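Local coordinates for probable protein phosphatase 2C 50 (Oryza sativa subsp. japonica, PDB 5ZCG), which probably removes phosphate from serine and threonine residues of target proteins as a metal-dependent phosphatase of the PP2C family, at residues A[241-246]-A[262-267]. The protein carries 5 engineered substitutions. Residues are numbered along the deposited sequence; the frame is centred on the assembly and turned at random.
Sequences DDCLIL and KVARRQ
The side chain of R265 leaves helix 262-267 with CG anti to the backbone N (chi1 157°) and stays extended as far as NE, passing obliquely across the D242 carboxylate of strand 241-246. CB and CG skirt D242 loosely; CD comes closer, 3.8 Å from CG of D242. One atom further, NE faces OD1 of D242 at 3.6 Å, a long salt bridge rather than a hydrogen bond. CZ, NH1 and NH2 run on past the carboxylate, away from the strand. OD1 sits at the edge of the guanidinium, near its plane, but the carboxylate is turned 85° to that plane, so the two groups do not pair side by side. The other carboxylate oxygen, OD2, takes a hydrogen bond from the backbone N of K172, which probably fixes the rotation of D242.

Beside this polar pair the contact is apolar and buried. A264 presents its methyl to the strand, where CD1 of I245 meets CB at 3.8 Å and SG of C243 meets the same CB at 4.0 Å. D242 and C243, though consecutive, both point at the helix: D242 has helix-like backbone torsions and both residues make backbone hydrogen bonds with C169, as in a classic beta bulge. Beyond it alternation resumes, with L244 turned away onto V151 in the other sheet. Helix 257-274, packed beside helix 291-306 through V263 and Q267, thus covers the outer face of a central strand: the helix-on-sheet layer of the PP2C alpha-beta-beta-alpha sandwich, whose strand 241-247 leads directly to the magnesium ligand D249.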
ATOM      1  N   ASP A 241      -8.440  18.468 -24.197  1.00 58.57           N
ATOM      2  CA  ASP A 241      -7.512  17.923 -23.214  1.00 55.65           C
ATOM      3  C   ASP A 241      -6.346  18.878 -22.990  1.00 54.37           C
ATOM      4  O   ASP A 241      -5.706  19.332 -23.944  1.00 55.98           O
ATOM      5  CB  ASP A 241      -6.984  16.564 -23.667  1.00 54.94           C
ATOM      6  CG  ASP A 241      -8.059  15.498 -23.705  1.00 55.43           C
ATOM      7  OD1 ASP A 241      -9.041  15.606 -22.937  1.00 55.89           O
ATOM      8  OD2 ASP A 241      -7.913  14.545 -24.501  1.00 53.73           O
ATOM      9  N   ASP A 242      -6.076  19.191 -21.722  1.00 49.70           N
ATOM     10  CA  ASP A 242      -4.930  20.002 -21.331  1.00 46.52           C
ATOM     11  C   ASP A 242      -3.783  19.127 -20.833  1.00 41.80           C
ATOM     12  O   ASP A 242      -2.671  19.185 -21.365  1.00 43.95           O
ATOM     13  CB  ASP A 242      -5.345  21.016 -20.257  1.00 49.16           C
ATOM     14  CG  ASP A 242      -6.488  21.906 -20.707  1.00 52.57           C
ATOM     15  OD1 ASP A 242      -6.274  22.761 -21.594  1.00 54.08           O
ATOM     16  OD2 ASP A 242      -7.607  21.738 -20.178  1.00 52.77           O
ATOM     17  N   CYS A 243      -4.033  18.318 -19.807  1.00 35.83           N
ATOM     18  CA  CYS A 243      -2.961  17.565 -19.172  1.00 38.40           C
ATOM     19  C   CYS A 243      -3.558  16.484 -18.283  1.00 38.03           C
ATOM     20  O   CYS A 243      -4.753  16.486 -17.973  1.00 39.04           O
ATOM     21  CB  CYS A 243      -2.055  18.484 -18.344  1.00 45.10           C
ATOM     22  SG  CYS A 243      -2.946  19.503 -17.140  1.00 46.72           S
ATOM     23  N   LEU A 244      -2.688  15.570 -17.863  1.00 35.44           N
ATOM     24  CA  LEU A 244      -2.984  14.528 -16.893  1.00 35.89           C
ATOM     25  C   LEU A 244      -2.184  14.796 -15.629  1.00 35.97           C
ATOM     26  O   LEU A 244      -1.019  15.201 -15.705  1.00 39.22           O
ATOM     27  CB  LEU A 244      -2.615  13.138 -17.427  1.00 34.31           C
ATOM     28  CG  LEU A 244      -3.554  12.419 -18.390  1.00 35.66           C
ATOM     29  CD1 LEU A 244      -2.982  11.054 -18.722  1.00 33.28           C
ATOM     30  CD2 LEU A 244      -4.943  12.295 -17.802  1.00 34.88           C
ATOM     31  N   ILE A 245      -2.797  14.547 -14.475  1.00 36.37           N
ATOM     32  CA  ILE A 245      -2.139  14.702 -13.181  1.00 36.57           C
ATOM     33  C   ILE A 245      -2.226  13.369 -12.450  1.00 35.84           C
ATOM     34  O   ILE A 245      -3.316  12.948 -12.042  1.00 36.36           O
ATOM     35  CB  ILE A 245      -2.764  15.823 -12.340  1.00 35.67           C
ATOM     36  CG1 ILE A 245      -2.600  17.177 -13.038  1.00 36.74           C
ATOM     37  CG2 ILE A 245      -2.144  15.848 -10.944  1.00 31.70           C
ATOM     38  CD1 ILE A 245      -3.722  18.148 -12.737  1.00 38.61           C
ATOM     39  N   LEU A 246      -1.085  12.707 -12.281  1.00 30.36           N
ATOM     40  CA  LEU A 246      -0.980  11.535 -11.426  1.00 28.48           C
ATOM     41  C   LEU A 246      -0.285  11.953 -10.139  1.00 30.92           C
ATOM     42  O   LEU A 246       0.722  12.661 -10.185  1.00 31.88           O
ATOM     43  CB  LEU A 246      -0.191  10.415 -12.109  1.00 29.67           C
ATOM     44  CG  LEU A 246      -0.645   9.915 -13.480  1.00 30.82           C
ATOM     45  CD1 LEU A 246       0.014  10.716 -14.604  1.00 25.31           C
ATOM     46  CD2 LEU A 246      -0.328   8.426 -13.619  1.00 32.84           C
ATOM     47  N   LYS A 262      -6.394  23.421 -12.429  1.00 37.63           N
ATOM     48  CA  LYS A 262      -6.165  24.829 -12.747  1.00 41.20           C
ATOM     49  C   LYS A 262      -4.685  25.182 -12.643  1.00 39.18           C
ATOM     50  O   LYS A 262      -4.102  25.753 -13.574  1.00 39.88           O
ATOM     51  CB  LYS A 262      -7.009  25.711 -11.826  1.00 40.28           C
ATOM     52  CG  LYS A 262      -8.499  25.632 -12.131  1.00 48.47           C
ATOM     53  CD  LYS A 262      -9.331  26.562 -11.258  1.00 58.75           C
ATOM     54  CE  LYS A 262     -10.814  26.276 -11.436  1.00 63.56           C
ATOM     55  NZ  LYS A 262     -11.150  26.007 -12.869  1.00 64.50           N
ATOM     56  N   VAL A 263      -4.055  24.815 -11.523  1.00 34.20           N
ATOM     57  CA  VAL A 263      -2.651  25.148 -11.308  1.00 35.60           C
ATOM     58  C   VAL A 263      -1.781  24.526 -12.393  1.00 37.21           C
ATOM     59  O   VAL A 263      -0.920  25.194 -12.973  1.00 40.29           O
ATOM     60  CB  VAL A 263      -2.209  24.707  -9.899  1.00 36.18           C
ATOM     61  CG1 VAL A 263      -0.695  24.657  -9.811  1.00 34.61           C
ATOM     62  CG2 VAL A 263      -2.767  25.660  -8.843  1.00 41.88           C
ATOM     63  N   ALA A 264      -2.003  23.243 -12.706  1.00 37.30           N
ATOM     64  CA  ALA A 264      -1.149  22.568 -13.680  1.00 34.86           C
ATOM     65  C   ALA A 264      -1.268  23.207 -15.057  1.00 34.07           C
ATOM     66  O   ALA A 264      -0.254  23.518 -15.703  1.00 38.87           O
ATOM     67  CB  ALA A 264      -1.500  21.076 -13.743  1.00 30.83           C
ATOM     68  N   ARG A 265      -2.503  23.408 -15.527  1.00 36.99           N
ATOM     69  CA  ARG A 265      -2.687  23.966 -16.864  1.00 41.80           C
ATOM     70  C   ARG A 265      -2.134  25.385 -16.965  1.00 43.73           C
ATOM     71  O   ARG A 265      -1.429  25.722 -17.936  1.00 41.79           O
ATOM     72  CB  ARG A 265      -4.172  23.923 -17.228  1.00 44.56           C
ATOM     73  CG  ARG A 265      -4.590  24.928 -18.284  1.00 50.91           C
ATOM     74  CD  ARG A 265      -6.102  24.955 -18.458  1.00 57.99           C
ATOM     75  NE  ARG A 265      -6.489  25.769 -19.608  1.00 64.25           N
ATOM     76  CZ  ARG A 265      -6.587  27.094 -19.584  1.00 66.02           C
ATOM     77  NH1 ARG A 265      -6.327  27.758 -18.465  1.00 66.84           N
ATOM     78  NH2 ARG A 265      -6.942  27.760 -20.676  1.00 66.15           N
ATOM     79  N   ARG A 266      -2.377  26.210 -15.945  1.00 43.85           N
ATOM     80  CA  ARG A 266      -1.923  27.588 -16.027  1.00 44.14           C
ATOM     81  C   ARG A 266      -0.396  27.648 -15.881  1.00 39.90           C
ATOM     82  O   ARG A 266       0.264  28.483 -16.503  1.00 40.14           O
ATOM     83  CB  ARG A 266      -2.616  28.447 -14.979  1.00 50.16           C
ATOM     84  CG  ARG A 266      -1.758  29.588 -14.449  1.00 54.65           C
ATOM     85  CD  ARG A 266      -2.534  30.519 -13.555  1.00 56.79           C
ATOM     86  NE  ARG A 266      -3.099  29.822 -12.405  1.00 61.38           N
ATOM     87  CZ  ARG A 266      -2.388  29.162 -11.492  1.00 56.74           C
ATOM     88  NH1 ARG A 266      -1.064  29.098 -11.569  1.00 56.30           N
ATOM     89  NH2 ARG A 266      -3.007  28.557 -10.496  1.00 52.44           N
ATOM     90  N   GLN A 267       0.203  26.736 -15.097  1.00 38.64           N
ATOM     91  CA  GLN A 267       1.661  26.691 -15.000  1.00 39.54           C
ATOM     92  C   GLN A 267       2.288  26.324 -16.335  1.00 38.96           C
ATOM     93  O   GLN A 267       3.308  26.901 -16.718  1.00 37.91           O
ATOM     94  CB  GLN A 267       2.070  25.707 -13.904  1.00 36.35           C
ATOM     95  CG  GLN A 267       2.072  26.328 -12.519  1.00 38.86           C
ATOM     96  CD  GLN A 267       2.967  27.548 -12.428  1.00 45.96           C
ATOM     97  OE1 GLN A 267       4.168  27.466 -12.699  1.00 50.17           O
ATOM     98  NE2 GLN A 267       2.390  28.688 -12.047  1.00 40.10           N
TER